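Local coordinates for protein arabinogalactan endo-1,4-beta-galactosidase (PDB 7OSK) that probably hydrolyses internal beta-1,4-galactosidic linkages of arabinogalactan, through a calcium-binding catalytic domain of glycoside hydrolase family 53, at residues D184-G189 with S218-V223. Sequence-based numbering, arbitrary orientation.
Sequences DMVQIG and SAVKDV
Val220, on helix 206-223, packs both its methyls on Val186 and one of them also on Ile188 of strand 185-188, joining strand to helix in one beta-alpha-beta unit of the eight-stranded (beta/alpha)8 TIM barrel. Two methyl pairs link the valines: Val220 CG2 lies 4.1 Å from Val186 CG1, and Val220 CG1 lies 4.2 Å from Val186 CG2. The two side chains run past each other in opposite directions. CG1 of Val220 is anti to its own backbone N (chi1 -180°), which places CG2 beside that N, where it meets both strand residues. The contact is small, burying 93 Å² in all, and purely apolar. Val186 and Ile188, two residues apart, both direct CB toward the helix. Around this cluster, Ile229 of the next strand, 228-234, touches Ile188 and Val220, Ile227 touches both valines, and Leu173 of helix 158-178 also reaches Val220. Backbone hydrogen bonds of Val186 with Lys228 and Val230 tie the strand to that parallel neighbour. Along the strand from Val186, Ile188 completes the contact with the end of its side chain, CD1 lying 4.2 Å from Val220 CG2.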
ATOM      1  N   ASP A 184       2.845 -11.635   6.641  1.00 20.18           N
ATOM      2  CA  ASP A 184       2.035 -12.695   6.059  1.00 20.20           C
ATOM      3  C   ASP A 184       2.106 -12.635   4.540  1.00 22.03           C
ATOM      4  O   ASP A 184       2.046 -13.664   3.868  1.00 23.71           O
ATOM      5  CB  ASP A 184       0.581 -12.582   6.521  1.00 23.21           C
ATOM      6  CG  ASP A 184       0.451 -12.481   8.030  1.00 24.46           C
ATOM      7  OD1 ASP A 184       0.428 -13.535   8.702  1.00 22.81           O
ATOM      8  OD2 ASP A 184       0.370 -11.344   8.542  1.00 25.35           O
ATOM      9  N   MET A 185       2.237 -11.420   4.014  1.00 19.83           N
ATOM     10  CA  MET A 185       2.314 -11.195   2.574  1.00 20.47           C
ATOM     11  C   MET A 185       3.461 -10.260   2.214  1.00 22.16           C
ATOM     12  O   MET A 185       3.733  -9.292   2.920  1.00 21.81           O
ATOM     13  CB  MET A 185       0.996 -10.620   2.056  1.00 21.30           C
ATOM     14  CG  MET A 185      -0.136 -11.618   2.092  1.00 26.21           C
ATOM     15  SD  MET A 185      -1.664 -11.037   1.343  1.00 35.37           S
ATOM     16  CE  MET A 185      -2.620 -12.553   1.396  1.00 36.96           C
ATOM     17  N   VAL A 186       4.126 -10.562   1.105  1.00 21.42           N
ATOM     18  CA  VAL A 186       5.204  -9.725   0.599  1.00 18.71           C
ATOM     19  C   VAL A 186       4.858  -9.227  -0.799  1.00 17.47           C
ATOM     20  O   VAL A 186       4.309  -9.961  -1.619  1.00 18.68           O
ATOM     21  CB  VAL A 186       6.545 -10.487   0.577  1.00 22.06           C
ATOM     22  CG1 VAL A 186       7.616  -9.699  -0.185  1.00 23.15           C
ATOM     23  CG2 VAL A 186       7.002 -10.770   2.000  1.00 21.24           C
ATOM     24  N   GLN A 187       5.186  -7.966  -1.050  1.00 20.79           N
ATOM     25  CA  GLN A 187       4.888  -7.321  -2.321  1.00 18.89           C
ATOM     26  C   GLN A 187       6.177  -6.998  -3.070  1.00 17.27           C
ATOM     27  O   GLN A 187       6.895  -6.060  -2.731  1.00 17.37           O
ATOM     28  CB  GLN A 187       4.049  -6.065  -2.070  1.00 17.93           C
ATOM     29  CG  GLN A 187       4.006  -5.074  -3.217  1.00 17.33           C
ATOM     30  CD  GLN A 187       2.955  -3.981  -3.042  1.00 17.40           C
ATOM     31  OE1 GLN A 187       2.981  -2.979  -3.756  1.00 19.16           O
ATOM     32  NE2 GLN A 187       2.027  -4.168  -2.104  1.00 16.60           N
ATOM     33  N   ILE A 188       6.454  -7.796  -4.096  1.00 16.69           N
ATOM     34  CA  ILE A 188       7.704  -7.698  -4.841  1.00 19.04           C
ATOM     35  C   ILE A 188       7.697  -6.457  -5.732  1.00 19.03           C
ATOM     36  O   ILE A 188       7.251  -6.502  -6.879  1.00 16.16           O
ATOM     37  CB  ILE A 188       7.949  -8.953  -5.719  1.00 17.51           C
ATOM     38  CG1 ILE A 188       7.721 -10.242  -4.922  1.00 17.36           C
ATOM     39  CG2 ILE A 188       9.356  -8.931  -6.308  1.00 18.54           C
ATOM     40  CD1 ILE A 188       8.645 -10.421  -3.733  1.00 19.75           C
ATOM     41  N   GLY A 189       8.194  -5.348  -5.194  1.00 17.33           N
ATOM     42  CA  GLY A 189       8.197  -4.088  -5.914  1.00 18.43           C
ATOM     43  C   GLY A 189       6.879  -3.359  -5.736  1.00 19.85           C
ATOM     44  O   GLY A 189       5.883  -3.972  -5.350  1.00 17.53           O
ATOM     45  N   SER A 218      12.536 -16.132  -4.719  1.00 20.19           N
ATOM     46  CA  SER A 218      13.319 -17.242  -4.188  1.00 20.83           C
ATOM     47  C   SER A 218      13.777 -16.934  -2.770  1.00 21.74           C
ATOM     48  O   SER A 218      13.834 -17.823  -1.922  1.00 23.78           O
ATOM     49  CB  SER A 218      14.531 -17.537  -5.073  1.00 20.82           C
ATOM     50  OG  SER A 218      14.156 -18.272  -6.224  1.00 22.02           O
ATOM     51  N   ALA A 219      14.091 -15.669  -2.515  1.00 21.81           N
ATOM     52  CA  ALA A 219      14.550 -15.251  -1.198  1.00 22.84           C
ATOM     53  C   ALA A 219      13.432 -15.382  -0.168  1.00 23.57           C
ATOM     54  O   ALA A 219      13.648 -15.906   0.923  1.00 20.83           O
ATOM     55  CB  ALA A 219      15.066 -13.821  -1.244  1.00 23.20           C
ATOM     56  N   VAL A 220      12.239 -14.913  -0.524  1.00 22.13           N
ATOM     57  CA  VAL A 220      11.096 -14.950   0.384  1.00 23.56           C
ATOM     58  C   VAL A 220      10.775 -16.377   0.821  1.00 25.19           C
ATOM     59  O   VAL A 220      10.561 -16.642   2.006  1.00 23.14           O
ATOM     60  CB  VAL A 220       9.835 -14.343  -0.265  1.00 22.53           C
ATOM     61  CG1 VAL A 220       8.655 -14.390   0.707  1.00 22.12           C
ATOM     62  CG2 VAL A 220      10.098 -12.918  -0.720  1.00 22.08           C
ATOM     63  N   LYS A 221      10.741 -17.288  -0.146  1.00 26.38           N
ATOM     64  CA  LYS A 221      10.321 -18.665   0.101  1.00 25.67           C
ATOM     65  C   LYS A 221      11.369 -19.412   0.930  1.00 22.50           C
ATOM     66  O   LYS A 221      11.035 -20.324   1.688  1.00 23.58           O
ATOM     67  CB  LYS A 221      10.071 -19.402  -1.223  1.00 26.55           C
ATOM     68  CG  LYS A 221       9.278 -18.604  -2.269  1.00 25.32           C
ATOM     69  CD  LYS A 221       7.786 -18.877  -2.208  1.00 25.61           C
ATOM     70  CE  LYS A 221       7.425 -20.201  -2.867  1.00 27.48           C
ATOM     71  NZ  LYS A 221       6.912 -20.004  -4.254  1.00 25.10           N
ATOM     72  N   ASP A 222      12.632 -19.020   0.784  1.00 23.47           N
ATOM     73  CA  ASP A 222      13.725 -19.640   1.532  1.00 24.67           C
ATOM     74  C   ASP A 222      13.650 -19.277   3.015  1.00 25.22           C
ATOM     75  O   ASP A 222      14.091 -20.043   3.873  1.00 24.53           O
ATOM     76  CB  ASP A 222      15.083 -19.222   0.959  1.00 23.78           C
ATOM     77  CG  ASP A 222      15.394 -19.894  -0.367  1.00 24.75           C
ATOM     78  OD1 ASP A 222      14.857 -20.989  -0.634  1.00 23.66           O
ATOM     79  OD2 ASP A 222      16.192 -19.323  -1.141  1.00 25.62           O
ATOM     80  N   VAL A 223      13.097 -18.104   3.312  1.00 24.91           N
ATOM     81  CA  VAL A 223      12.853 -17.705   4.694  1.00 23.22           C
ATOM     82  C   VAL A 223      11.615 -18.434   5.203  1.00 24.42           C
ATOM     83  O   VAL A 223      11.599 -18.949   6.321  1.00 21.71           O
ATOM     84  CB  VAL A 223      12.654 -16.179   4.834  1.00 24.94           C
ATOM     85  CG1 VAL A 223      12.489 -15.792   6.301  1.00 26.80           C
ATOM     86  CG2 VAL A 223      13.824 -15.426   4.218  1.00 23.10           C
TER